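Side-chain contacts in stage 0 sporulation protein A homolog (Desulfitobacterium hafniense, PDB 3MJQ), which may regulate sporulation in response to nutritional stress and probably has diguanylate cyclase activity, the crystallised chain being its PAS domain: residues M11-I14 with R20-Y23; H43-T48 with K58-L63; L73-K78 with I83-R88; I89-W94 with P98-I103. The protein carries 1 engineered substitution. One frame throughout, in Å; residues are numbered along the deposited sequence.

Contact 1: M11-I14 with R20-Y23; sequences MILI and RLLY
I14 and Y23 face each other as an antiparallel hydrogen-bonded pair, with their CA atoms 4.8 Å apart. Two backbone bonds define the pair: I14 N donates to Y23 O over 2.9 Å, and Y23 N returns a bond to I14 O at 3.2 Å. L22 N also approaches I14 O, at 2.8 Å, but its N-H...O angle is only 121° and the bond is weak. L22 and Y23 therefore both stand opposite I14, which meets the definition of a classic beta bulge.

The side chain of I14 serves both of these partners. CG2 meets L22 CD2 at 3.8 Å, the side chains crossing at about a right angle, while I14 CB lies 3.7 Å from Y23 CB. With Y23 CG anti to the backbone N (chi1 175°), the ring runs alongside I12, whose CG2 sits at the ring edge, near its plane, 4.1 Å from Y23 CE2. L13 contributes a separate contact: its CD2 meets L21 CD2 at 4.0 Å.

A second shell surrounds these groups. N25 OD1 accepts from I12 N, and N16, on strand 11-16, accepts from R20 N across the turn through its OD1. F101 of strand 98-106 packs against I12 and I14, F4 of the second subunit also reaches I14, and V28 of helix 27-32 touches L13. Taken together, the register and the doubled residue identify a bulged beta hairpin, the first hairpin of the antiparallel sheet around which a PAS domain is built.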
loop_
_atom_site.group_PDB
_atom_site.type_symbol
_atom_site.label_atom_id
_atom_site.label_comp_id
_atom_site.label_asym_id
_atom_site.label_seq_id
_atom_site.Cartn_x
_atom_site.Cartn_y
_atom_site.Cartn_z
HETATM N N MSE A 11 -2.978 5.673 7.187
HETATM C CA MSE A 11 -3.762 6.570 6.353
HETATM C C MSE A 11 -3.539 6.297 4.860
HETATM O O MSE A 11 -2.404 6.236 4.372
HETATM C CB MSE A 11 -3.421 8.028 6.683
HETATM C CG MSE A 11 -3.722 8.468 8.106
HETATM SE SE MSE A 11 -2.998 10.235 8.492
HETATM C CE MSE A 11 -1.145 9.715 8.876
ATOM N N ILE A 12 -4.644 6.118 4.148
ATOM C CA ILE A 12 -4.584 5.844 2.736
ATOM C C ILE A 12 -5.437 6.853 2.040
ATOM O O ILE A 12 -6.586 7.067 2.411
ATOM C CB ILE A 12 -5.128 4.452 2.382
ATOM C CG1 ILE A 12 -4.162 3.366 2.854
ATOM C CG2 ILE A 12 -5.340 4.353 0.871
ATOM C CD1 ILE A 12 -4.701 1.969 2.674
ATOM N N LEU A 13 -4.854 7.468 1.023
ATOM C CA LEU A 13 -5.529 8.469 0.225
ATOM C C LEU A 13 -5.236 8.149 -1.223
ATOM O O LEU A 13 -4.218 7.532 -1.538
ATOM C CB LEU A 13 -4.973 9.868 0.518
ATOM C CG LEU A 13 -4.961 10.430 1.941
ATOM C CD1 LEU A 13 -4.180 11.739 1.952
ATOM C CD2 LEU A 13 -6.388 10.669 2.446
ATOM N N ILE A 14 -6.147 8.547 -2.094
ATOM C CA ILE A 14 -5.939 8.386 -3.517
ATOM C C ILE A 14 -6.116 9.834 -3.960
ATOM O O ILE A 14 -7.146 10.438 -3.688
ATOM C CB ILE A 14 -7.003 7.471 -4.176
ATOM C CG1 ILE A 14 -6.644 5.999 -3.990
ATOM C CG2 ILE A 14 -7.042 7.715 -5.665
ATOM C CD1 ILE A 14 -7.021 5.430 -2.678
ATOM N N ARG A 20 -6.579 16.774 -5.631
ATOM C CA ARG A 20 -7.823 16.578 -4.903
ATOM C C ARG A 20 -7.893 15.153 -4.341
ATOM O O ARG A 20 -7.351 14.208 -4.923
ATOM C CB ARG A 20 -9.038 16.877 -5.799
ATOM C CG ARG A 20 -9.303 18.369 -6.038
ATOM C CD ARG A 20 -9.126 19.185 -4.755
ATOM N NE ARG A 20 -10.017 20.341 -4.688
ATOM C CZ ARG A 20 -11.319 20.274 -4.407
ATOM N NH1 ARG A 20 -11.891 19.100 -4.165
ATOM N NH2 ARG A 20 -12.051 21.378 -4.360
ATOM N N LEU A 21 -8.557 15.013 -3.197
ATOM C CA LEU A 21 -8.686 13.722 -2.538
ATOM C C LEU A 21 -9.821 12.844 -3.044
ATOM O O LEU A 21 -10.953 12.941 -2.567
ATOM C CB LEU A 21 -8.834 13.914 -1.025
ATOM C CG LEU A 21 -7.554 13.936 -0.170
ATOM C CD1 LEU A 21 -6.578 14.995 -0.676
ATOM C CD2 LEU A 21 -7.922 14.212 1.282
ATOM N N LEU A 22 -9.502 11.978 -3.998
ATOM C CA LEU A 22 -10.472 11.052 -4.565
ATOM C C LEU A 22 -10.959 10.051 -3.510
ATOM O O LEU A 22 -12.156 9.775 -3.418
ATOM C CB LEU A 22 -9.840 10.307 -5.740
ATOM C CG LEU A 22 -9.689 11.056 -7.068
ATOM C CD1 LEU A 22 -9.500 12.533 -6.833
ATOM C CD2 LEU A 22 -8.512 10.478 -7.830
ATOM N N TYR A 23 -10.029 9.522 -2.715
ATOM C CA TYR A 23 -10.352 8.552 -1.665
ATOM C C TYR A 23 -9.546 8.719 -0.380
ATOM O O TYR A 23 -8.398 9.147 -0.412
ATOM C CB TYR A 23 -10.122 7.136 -2.170
ATOM C CG TYR A 23 -10.327 6.101 -1.101
ATOM C CD1 TYR A 23 -11.600 5.685 -0.747
ATOM C CD2 TYR A 23 -9.243 5.554 -0.427
ATOM C CE1 TYR A 23 -11.791 4.749 0.247
ATOM C CE2 TYR A 23 -9.417 4.619 0.569
ATOM C CZ TYR A 23 -10.696 4.217 0.903
ATOM O OH TYR A 23 -10.883 3.265 1.879
#

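Contact 2: H43-T48 with K58-L63; sequences HILTIT and KILAEL
L60 meets I44 and L45 through a single methyl: L60 CD2 lies 4.0 Å from I44 CG2 and 4.2 Å from L45 CD1. These two apolar contacts are the close part of the interface. L60 reaches them because its CG stands anti to the backbone N (chi1 -172°), carrying the branch toward helix 44-48. I44 divides its branches: CG2 turns to L60, whereas the CG1 arm leads away from helix 53-65. The I44 and L60 side chains meet at a slant, so the touch stays confined to their methyl ends.

Elsewhere the interface is loose. The nearest CA pair, L45 and L60, is separated by 8.6 Å, and just 101 Å² is buried in all, both sides summed. Segment 43-48 has its own capping bond, with H43 at the N-cap position. H43 ND1 accepts from L45 N over 3.0 Å, the donor lying only 13° out of the ring plane. Such a bond should restrict the imidazole's rotation and is consistent with ND1 carrying no proton. I44 O is also well used, accepting from both I47 N and T48 N.

L45 packs further on M53 and E57 of helix 53-65. Strand 11-16 lies against both partners, with L13 on I44 and I15 on L60, and E76 N probably donates to I47 O, tying helix 44-48 to strand 70-76.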
loop_
_atom_site.group_PDB
_atom_site.type_symbol
_atom_site.label_atom_id
_atom_site.label_comp_id
_atom_site.label_asym_id
_atom_site.label_seq_id
_atom_site.Cartn_x
_atom_site.Cartn_y
_atom_site.Cartn_z
ATOM N N HIS A 43 -7.827 20.209 -0.620
ATOM C CA HIS A 43 -6.747 19.973 -1.572
ATOM C C HIS A 43 -5.604 19.392 -0.730
ATOM O O HIS A 43 -5.345 19.868 0.373
ATOM C CB HIS A 43 -6.333 21.297 -2.212
ATOM C CG HIS A 43 -5.306 21.161 -3.293
ATOM N ND1 HIS A 43 -3.982 20.887 -3.034
ATOM C CD2 HIS A 43 -5.409 21.287 -4.637
ATOM C CE1 HIS A 43 -3.311 20.853 -4.172
ATOM N NE2 HIS A 43 -4.153 21.093 -5.158
ATOM N N ILE A 44 -4.930 18.360 -1.231
ATOM C CA ILE A 44 -3.846 17.725 -0.477
ATOM C C ILE A 44 -2.831 18.708 0.089
ATOM O O ILE A 44 -2.395 18.574 1.237
ATOM C CB ILE A 44 -3.080 16.661 -1.318
ATOM C CG1 ILE A 44 -2.153 15.847 -0.401
ATOM C CG2 ILE A 44 -2.281 17.332 -2.431
ATOM C CD1 ILE A 44 -2.890 15.013 0.675
ATOM N N LEU A 45 -2.465 19.706 -0.706
ATOM C CA LEU A 45 -1.489 20.700 -0.270
ATOM C C LEU A 45 -1.923 21.502 0.958
ATOM O O LEU A 45 -1.090 22.084 1.646
ATOM C CB LEU A 45 -1.139 21.642 -1.436
ATOM C CG LEU A 45 0.034 21.262 -2.359
ATOM C CD1 LEU A 45 0.200 19.766 -2.431
ATOM C CD2 LEU A 45 -0.200 21.833 -3.745
ATOM N N THR A 46 -3.220 21.529 1.244
ATOM C CA THR A 46 -3.717 22.276 2.402
ATOM C C THR A 46 -3.291 21.576 3.685
ATOM O O THR A 46 -3.159 22.197 4.749
ATOM C CB THR A 46 -5.251 22.382 2.385
ATOM O OG1 THR A 46 -5.663 23.023 1.176
ATOM C CG2 THR A 46 -5.746 23.200 3.564
ATOM N N ILE A 47 -3.075 20.270 3.548
ATOM C CA ILE A 47 -2.668 19.399 4.641
ATOM C C ILE A 47 -1.145 19.194 4.712
ATOM O O ILE A 47 -0.566 19.046 5.799
ATOM C CB ILE A 47 -3.276 18.023 4.473
ATOM C CG1 ILE A 47 -4.761 18.145 4.149
ATOM C CG2 ILE A 47 -3.016 17.207 5.727
ATOM C CD1 ILE A 47 -5.367 16.830 3.719
ATOM N N THR A 48 -0.511 19.176 3.545
ATOM C CA THR A 48 0.920 18.963 3.453
ATOM C C THR A 48 1.782 20.223 3.364
ATOM O O THR A 48 2.865 20.271 3.957
ATOM C CB THR A 48 1.231 18.102 2.239
ATOM O OG1 THR A 48 0.975 18.857 1.046
ATOM C CG2 THR A 48 0.360 16.861 2.249
ATOM N N LYS A 58 5.154 21.689 -6.550
ATOM C CA LYS A 58 6.214 21.139 -7.373
ATOM C C LYS A 58 6.463 19.690 -7.021
ATOM O O LYS A 58 6.588 18.852 -7.908
ATOM C CB LYS A 58 7.499 21.940 -7.203
ATOM C CG LYS A 58 7.854 22.796 -8.413
ATOM C CD LYS A 58 8.398 21.961 -9.587
ATOM C CE LYS A 58 8.816 22.842 -10.776
ATOM N NZ LYS A 58 9.546 22.079 -11.834
ATOM N N ILE A 59 6.544 19.393 -5.729
ATOM C CA ILE A 59 6.772 18.020 -5.282
ATOM C C ILE A 59 5.701 17.126 -5.888
ATOM O O ILE A 59 5.996 16.100 -6.501
ATOM C CB ILE A 59 6.689 17.907 -3.747
ATOM C CG1 ILE A 59 7.737 18.814 -3.102
ATOM C CG2 ILE A 59 6.914 16.464 -3.310
ATOM C CD1 ILE A 59 9.155 18.344 -3.288
ATOM N N LEU A 60 4.450 17.535 -5.711
ATOM C CA LEU A 60 3.316 16.787 -6.235
ATOM C C LEU A 60 3.530 16.560 -7.717
ATOM O O LEU A 60 3.178 15.516 -8.256
ATOM C CB LEU A 60 2.009 17.559 -6.011
ATOM C CG LEU A 60 0.737 16.782 -6.359
ATOM C CD1 LEU A 60 0.743 15.474 -5.619
ATOM C CD2 LEU A 60 -0.497 17.577 -5.989
ATOM N N ALA A 61 4.112 17.554 -8.373
ATOM C CA ALA A 61 4.396 17.467 -9.791
ATOM C C ALA A 61 5.376 16.323 -10.044
ATOM O O ALA A 61 5.141 15.484 -10.909
ATOM C CB ALA A 61 4.978 18.774 -10.276
ATOM N N GLU A 62 6.468 16.287 -9.285
ATOM C CA GLU A 62 7.475 15.241 -9.429
ATOM C C GLU A 62 6.896 13.853 -9.151
ATOM O O GLU A 62 7.164 12.903 -9.886
ATOM C CB GLU A 62 8.626 15.480 -8.457
ATOM C CG GLU A 62 9.352 16.794 -8.622
ATOM C CD GLU A 62 10.290 17.058 -7.459
ATOM O OE1 GLU A 62 10.668 16.086 -6.767
ATOM O OE2 GLU A 62 10.656 18.232 -7.238
ATOM N N LEU A 63 6.115 13.744 -8.077
ATOM C CA LEU A 63 5.511 12.473 -7.682
ATOM C C LEU A 63 4.806 11.772 -8.825
ATOM O O LEU A 63 4.901 10.552 -8.951
ATOM C CB LEU A 63 4.525 12.665 -6.522
ATOM C CG LEU A 63 5.125 13.142 -5.197
ATOM C CD1 LEU A 63 4.128 12.893 -4.068
ATOM C CD2 LEU A 63 6.423 12.414 -4.925
#

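Contact 3: L73-K78 with I83-R88; sequences LSLEKK and IPAKAR
L75 and I83 pair directly, their side chains crossing at a slant with L75 CB 3.5 Å from I83 CG1. I83 holds CG1 between the backbone N and the carbonyl carbon (chi1 48°), which swings that arm toward L75 and leaves CG2 for K77. The lysine's aliphatic chain crosses I83 at about a right angle, CD resting 3.8 Å from I83 CG2.

Other contacts run on the diagonal. L75 CD1 reaches the A85 methyl at 3.8 Å, and L73 CD1 extends past its partner A85 to A87 CB at 3.6 Å. L73 and L75 each thus also touch the residue two further along strand 82-93 from their pair partner. The N-to-C directions of segments 73-76 and 83-88 differ by 127°, antiparallel with a marked twist.

Strands 70-76 and 82-93 form a beta hairpin at one margin of the PAS sheet. Its register rests on reciprocal backbone bonds: L73 N to A85 O (2.6 Å) with A85 N to L73 O, and L75 N to I83 O (2.9 Å) with I83 N to L75 O. The non-hydrogen-bonded pair S74 and P84 occupies the other face, which is exposed here. On the leucine face, I104 of strand 98-106 touches L75, A85 and A87, while L32 of helix 27-32 packs on L75 and I83.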
loop_
_atom_site.group_PDB
_atom_site.type_symbol
_atom_site.label_atom_id
_atom_site.label_comp_id
_atom_site.label_asym_id
_atom_site.label_seq_id
_atom_site.Cartn_x
_atom_site.Cartn_y
_atom_site.Cartn_z
ATOM N N LEU A 73 6.622 13.667 5.566
ATOM C CA LEU A 73 5.609 14.701 5.528
ATOM C C LEU A 73 5.326 15.245 6.896
ATOM O O LEU A 73 5.736 14.674 7.904
ATOM C CB LEU A 73 4.296 14.150 4.971
ATOM C CG LEU A 73 4.175 13.665 3.534
ATOM C CD1 LEU A 73 2.826 13.032 3.381
ATOM C CD2 LEU A 73 4.331 14.812 2.547
ATOM N N SER A 74 4.600 16.355 6.902
ATOM C CA SER A 74 4.163 17.027 8.109
ATOM C C SER A 74 2.703 17.235 7.811
ATOM O O SER A 74 2.347 18.066 6.974
ATOM C CB SER A 74 4.853 18.370 8.253
ATOM O OG SER A 74 6.250 18.187 8.371
ATOM N N LEU A 75 1.863 16.442 8.459
ATOM C CA LEU A 75 0.435 16.534 8.253
ATOM C C LEU A 75 -0.114 17.494 9.274
ATOM O O LEU A 75 0.083 17.302 10.467
ATOM C CB LEU A 75 -0.196 15.160 8.428
ATOM C CG LEU A 75 0.533 14.034 7.693
ATOM C CD1 LEU A 75 -0.247 12.749 7.874
ATOM C CD2 LEU A 75 0.675 14.353 6.201
ATOM N N GLU A 76 -0.789 18.540 8.808
ATOM C CA GLU A 76 -1.358 19.528 9.710
ATOM C C GLU A 76 -2.766 19.126 10.095
ATOM O O GLU A 76 -3.643 19.006 9.245
ATOM C CB GLU A 76 -1.395 20.911 9.063
ATOM C CG GLU A 76 -1.619 22.028 10.076
ATOM C CD GLU A 76 -1.952 23.371 9.449
ATOM O OE1 GLU A 76 -1.245 23.797 8.514
ATOM O OE2 GLU A 76 -2.920 24.013 9.903
ATOM N N LYS A 77 -2.982 18.932 11.388
ATOM C CA LYS A 77 -4.278 18.532 11.896
ATOM C C LYS A 77 -5.197 19.741 12.025
ATOM O O LYS A 77 -4.718 20.849 12.229
ATOM C CB LYS A 77 -4.088 17.862 13.253
ATOM C CG LYS A 77 -2.808 17.041 13.329
ATOM C CD LYS A 77 -2.908 15.918 14.337
ATOM C CE LYS A 77 -3.198 16.434 15.726
ATOM N NZ LYS A 77 -3.398 15.302 16.672
ATOM N N LYS A 78 -6.509 19.528 11.889
ATOM C CA LYS A 78 -7.496 20.604 12.014
ATOM C C LYS A 78 -7.078 21.519 13.156
ATOM O O LYS A 78 -7.297 22.729 13.136
ATOM C CB LYS A 78 -8.860 20.004 12.332
ATOM C CG LYS A 78 -9.917 20.996 12.796
ATOM C CD LYS A 78 -10.668 21.616 11.630
ATOM C CE LYS A 78 -11.616 20.634 10.942
ATOM N NZ LYS A 78 -12.960 20.554 11.574
ATOM N N ILE A 83 2.064 16.704 12.418
ATOM C CA ILE A 83 2.580 15.409 12.844
ATOM C C ILE A 83 3.527 14.885 11.769
ATOM O O ILE A 83 3.250 15.008 10.576
ATOM C CB ILE A 83 1.443 14.383 13.027
ATOM C CG1 ILE A 83 0.526 14.417 11.807
ATOM C CG2 ILE A 83 0.689 14.664 14.301
ATOM C CD1 ILE A 83 -0.707 13.582 11.945
ATOM N N PRO A 84 4.675 14.315 12.178
ATOM C CA PRO A 84 5.650 13.775 11.237
ATOM C C PRO A 84 5.101 12.492 10.618
ATOM O O PRO A 84 4.553 11.628 11.305
ATOM C CB PRO A 84 6.863 13.526 12.118
ATOM C CG PRO A 84 6.250 13.124 13.380
ATOM C CD PRO A 84 5.147 14.127 13.560
ATOM N N ALA A 85 5.235 12.372 9.308
ATOM C CA ALA A 85 4.734 11.193 8.640
ATOM C C ALA A 85 5.683 10.815 7.540
ATOM O O ALA A 85 6.582 11.591 7.174
ATOM C CB ALA A 85 3.361 11.464 8.054
ATOM N N LYS A 86 5.487 9.596 7.051
ATOM C CA LYS A 86 6.247 9.064 5.948
ATOM C C LYS A 86 5.182 8.498 5.022
ATOM O O LYS A 86 4.319 7.714 5.432
ATOM C CB LYS A 86 7.223 7.966 6.386
ATOM C CG LYS A 86 8.096 7.486 5.223
ATOM C CD LYS A 86 9.234 6.582 5.663
ATOM C CE LYS A 86 10.208 6.328 4.505
ATOM N NZ LYS A 86 11.332 5.401 4.860
ATOM N N ALA A 87 5.225 8.928 3.772
ATOM C CA ALA A 87 4.244 8.463 2.823
ATOM C C ALA A 87 4.882 7.674 1.702
ATOM O O ALA A 87 5.894 8.080 1.151
ATOM C CB ALA A 87 3.488 9.645 2.260
ATOM N N ARG A 88 4.299 6.525 1.391
ATOM C CA ARG A 88 4.765 5.702 0.290
ATOM C C ARG A 88 3.688 5.865 -0.778
ATOM O O ARG A 88 2.475 5.791 -0.480
ATOM C CB ARG A 88 4.894 4.245 0.732
ATOM C CG ARG A 88 6.036 4.059 1.718
ATOM C CD ARG A 88 5.954 2.776 2.532
ATOM N NE ARG A 88 6.753 2.871 3.756
ATOM C CZ ARG A 88 8.078 2.987 3.780
ATOM N NH1 ARG A 88 8.764 3.017 2.641
ATOM N NH2 ARG A 88 8.711 3.092 4.946
#

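Contact 4: I89-W94 with P98-I103; sequences IWQGKW and PCLFAI
W90 and F101 bring their rings together obliquely, W90 CE3 lying 3.8 Å from F101 CD2. At the edge of the indole, near its plane, sits F101 O, while I103 CD1 approaches W90 CZ3 at 3.7 Å from a slanting direction. The ring's polar end turns to the other chain: W90 NE1 is hydrogen-bonded to D10 OD2 of the second subunit, an anchor that should restrict the indole's rotation. F101 and W90 are a hydrogen-bonded pair with side chains on one face; CG anti to the backbone N (chi1 174°) then places the phenyl ring beside W90 CE3, and I8 of the second subunit also touches it. Beyond the strand, W94 packs edge-to-face with F4 of the second subunit.

These residues belong to the beta hairpin of strands 82-93 and 98-106, which are neighbours in the antiparallel PAS sheet. Backbone bonds run both ways at two pairs: F101 N to W90 O (2.7 Å) with W90 N to F101 O, and G92 N to C99 O (3.1 Å) with C99 N to G92 O. G92 has no side chain beside C99, whose SG lies 3.8 Å from W94 N.

On the opposite face, I89, L100 and A102 form an apolar patch, with Q91, K93 and P98 further along. I89 sends CD1 to L100 CG at 3.9 Å, meeting it at a slant, and CG2 to A102 CB at 4.0 Å. Q91 instead lies alongside L100, both pointing the same way, with CG 4.0 Å from L100 CD1. L63 of helix 53-65 covers the I89 and L100 part.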
loop_
_atom_site.group_PDB
_atom_site.type_symbol
_atom_site.label_atom_id
_atom_site.label_comp_id
_atom_site.label_asym_id
_atom_site.label_seq_id
_atom_site.Cartn_x
_atom_site.Cartn_y
_atom_site.Cartn_z
ATOM N N ILE A 89 4.126 6.124 -2.011
ATOM C CA ILE A 89 3.186 6.317 -3.103
ATOM C C ILE A 89 3.374 5.397 -4.306
ATOM O O ILE A 89 4.486 4.987 -4.636
ATOM C CB ILE A 89 3.187 7.783 -3.583
ATOM C CG1 ILE A 89 4.419 8.058 -4.435
ATOM C CG2 ILE A 89 3.170 8.736 -2.382
ATOM C CD1 ILE A 89 4.378 9.424 -5.089
ATOM N N TRP A 90 2.249 5.067 -4.935
ATOM C CA TRP A 90 2.197 4.211 -6.104
ATOM C C TRP A 90 1.337 4.909 -7.128
ATOM O O TRP A 90 0.310 5.492 -6.789
ATOM C CB TRP A 90 1.578 2.859 -5.754
ATOM C CG TRP A 90 2.495 1.980 -4.972
ATOM C CD1 TRP A 90 3.424 1.112 -5.469
ATOM C CD2 TRP A 90 2.630 1.942 -3.548
ATOM N NE1 TRP A 90 4.128 0.541 -4.444
ATOM C CE2 TRP A 90 3.663 1.031 -3.253
ATOM C CE3 TRP A 90 1.975 2.592 -2.492
ATOM C CZ2 TRP A 90 4.063 0.752 -1.943
ATOM C CZ3 TRP A 90 2.375 2.315 -1.192
ATOM C CH2 TRP A 90 3.413 1.401 -0.931
ATOM N N GLN A 91 1.766 4.855 -8.380
ATOM C CA GLN A 91 1.028 5.486 -9.454
ATOM C C GLN A 91 -0.037 4.551 -9.960
ATOM O O GLN A 91 0.263 3.486 -10.490
ATOM C CB GLN A 91 1.969 5.849 -10.590
ATOM C CG GLN A 91 3.056 6.803 -10.165
ATOM C CD GLN A 91 3.957 7.188 -11.309
ATOM O OE1 GLN A 91 3.520 7.816 -12.279
ATOM N NE2 GLN A 91 5.232 6.809 -11.212
ATOM N N GLY A 92 -1.286 4.951 -9.775
ATOM C CA GLY A 92 -2.398 4.144 -10.238
ATOM C C GLY A 92 -3.297 5.003 -11.102
ATOM O O GLY A 92 -2.863 6.039 -11.607
ATOM N N LYS A 93 -4.542 4.579 -11.283
ATOM C CA LYS A 93 -5.536 5.325 -12.069
ATOM C C LYS A 93 -6.860 5.004 -11.406
ATOM O O LYS A 93 -7.177 3.833 -11.219
ATOM C CB LYS A 93 -5.510 4.872 -13.525
ATOM C CG LYS A 93 -4.308 5.424 -14.266
ATOM C CD LYS A 93 -3.538 4.324 -14.970
ATOM C CE LYS A 93 -3.784 4.355 -16.464
ATOM N NZ LYS A 93 -3.761 5.762 -16.959
ATOM N N TRP A 94 -7.641 6.017 -11.036
ATOM C CA TRP A 94 -8.874 5.699 -10.317
ATOM C C TRP A 94 -9.807 4.951 -11.209
ATOM O O TRP A 94 -9.919 3.719 -11.117
ATOM C CB TRP A 94 -9.576 6.923 -9.753
ATOM C CG TRP A 94 -10.152 6.536 -8.437
ATOM C CD1 TRP A 94 -9.580 5.681 -7.533
ATOM C CD2 TRP A 94 -11.400 6.949 -7.863
ATOM N NE1 TRP A 94 -10.391 5.528 -6.436
ATOM C CE2 TRP A 94 -11.516 6.287 -6.609
ATOM C CE3 TRP A 94 -12.436 7.794 -8.282
ATOM C CZ2 TRP A 94 -12.624 6.469 -5.763
ATOM C CZ3 TRP A 94 -13.544 7.970 -7.435
ATOM C CH2 TRP A 94 -13.628 7.302 -6.196
ATOM N N PRO A 98 -4.751 9.449 -14.458
ATOM C CA PRO A 98 -3.556 9.254 -13.641
ATOM C C PRO A 98 -3.748 9.877 -12.266
ATOM O O PRO A 98 -4.203 11.020 -12.143
ATOM C CB PRO A 98 -2.470 9.970 -14.444
ATOM C CG PRO A 98 -2.979 9.938 -15.842
ATOM C CD PRO A 98 -4.429 10.229 -15.664
ATOM N N CYS A 99 -3.402 9.120 -11.230
ATOM C CA CYS A 99 -3.511 9.599 -9.858
ATOM C C CYS A 99 -2.477 8.910 -8.968
ATOM O O CYS A 99 -1.765 8.010 -9.411
ATOM C CB CYS A 99 -4.918 9.346 -9.317
ATOM S SG CYS A 99 -5.179 7.695 -8.680
ATOM N N LEU A 100 -2.393 9.334 -7.713
ATOM C CA LEU A 100 -1.435 8.741 -6.792
ATOM C C LEU A 100 -2.115 7.952 -5.684
ATOM O O LEU A 100 -3.126 8.382 -5.133
ATOM C CB LEU A 100 -0.548 9.828 -6.185
ATOM C CG LEU A 100 0.883 9.995 -6.716
ATOM C CD1 LEU A 100 0.979 9.534 -8.142
ATOM C CD2 LEU A 100 1.303 11.449 -6.601
ATOM N N PHE A 101 -1.564 6.777 -5.388
ATOM C CA PHE A 101 -2.082 5.919 -4.327
ATOM C C PHE A 101 -1.092 6.048 -3.180
ATOM O O PHE A 101 0.071 5.684 -3.309
ATOM C CB PHE A 101 -2.159 4.467 -4.781
ATOM C CG PHE A 101 -2.546 3.517 -3.690
ATOM C CD1 PHE A 101 -3.709 3.724 -2.957
ATOM C CD2 PHE A 101 -1.757 2.414 -3.395
ATOM C CE1 PHE A 101 -4.082 2.846 -1.946
ATOM C CE2 PHE A 101 -2.124 1.532 -2.387
ATOM C CZ PHE A 101 -3.291 1.752 -1.662
ATOM N N ALA A 102 -1.555 6.564 -2.051
ATOM C CA ALA A 102 -0.658 6.779 -0.935
ATOM C C ALA A 102 -1.050 6.127 0.375
ATOM O O ALA A 102 -2.205 6.196 0.818
ATOM C CB ALA A 102 -0.484 8.273 -0.714
ATOM N N ILE A 103 -0.053 5.503 0.993
ATOM C CA ILE A 103 -0.225 4.870 2.285
ATOM C C ILE A 103 0.752 5.651 3.166
ATOM O O ILE A 103 1.961 5.690 2.908
ATOM C CB ILE A 103 0.119 3.363 2.225
ATOM C CG1 ILE A 103 -0.629 2.728 1.032
ATOM C CG2 ILE A 103 -0.262 2.683 3.555
ATOM C CD1 ILE A 103 -0.456 1.221 0.874
#

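Contacts 1, 2, 3 and 4 follow one another in series along the chain, all within the PAS domain. Contacts 1, 3 and 4 are hairpins of one antiparallel sheet; contact 2 joins two helices packed beside it. Strand 82-93 serves both contact 3 and contact 4, whose centres lie about 18 Å apart on opposite sides of the chain's centre. Contacts 1 and 4 are closest, about 9 Å between centres, because strands 11-16 and 98-106 are neighbours, probably bonded by L13 O and A102 N. The centre of contact 2 lies about 12 to 13 Å from the centres of the others. Contacts from F4, I8 and D10 of the second subunit centre on contact 4, linking this hairpin to dimer assembly.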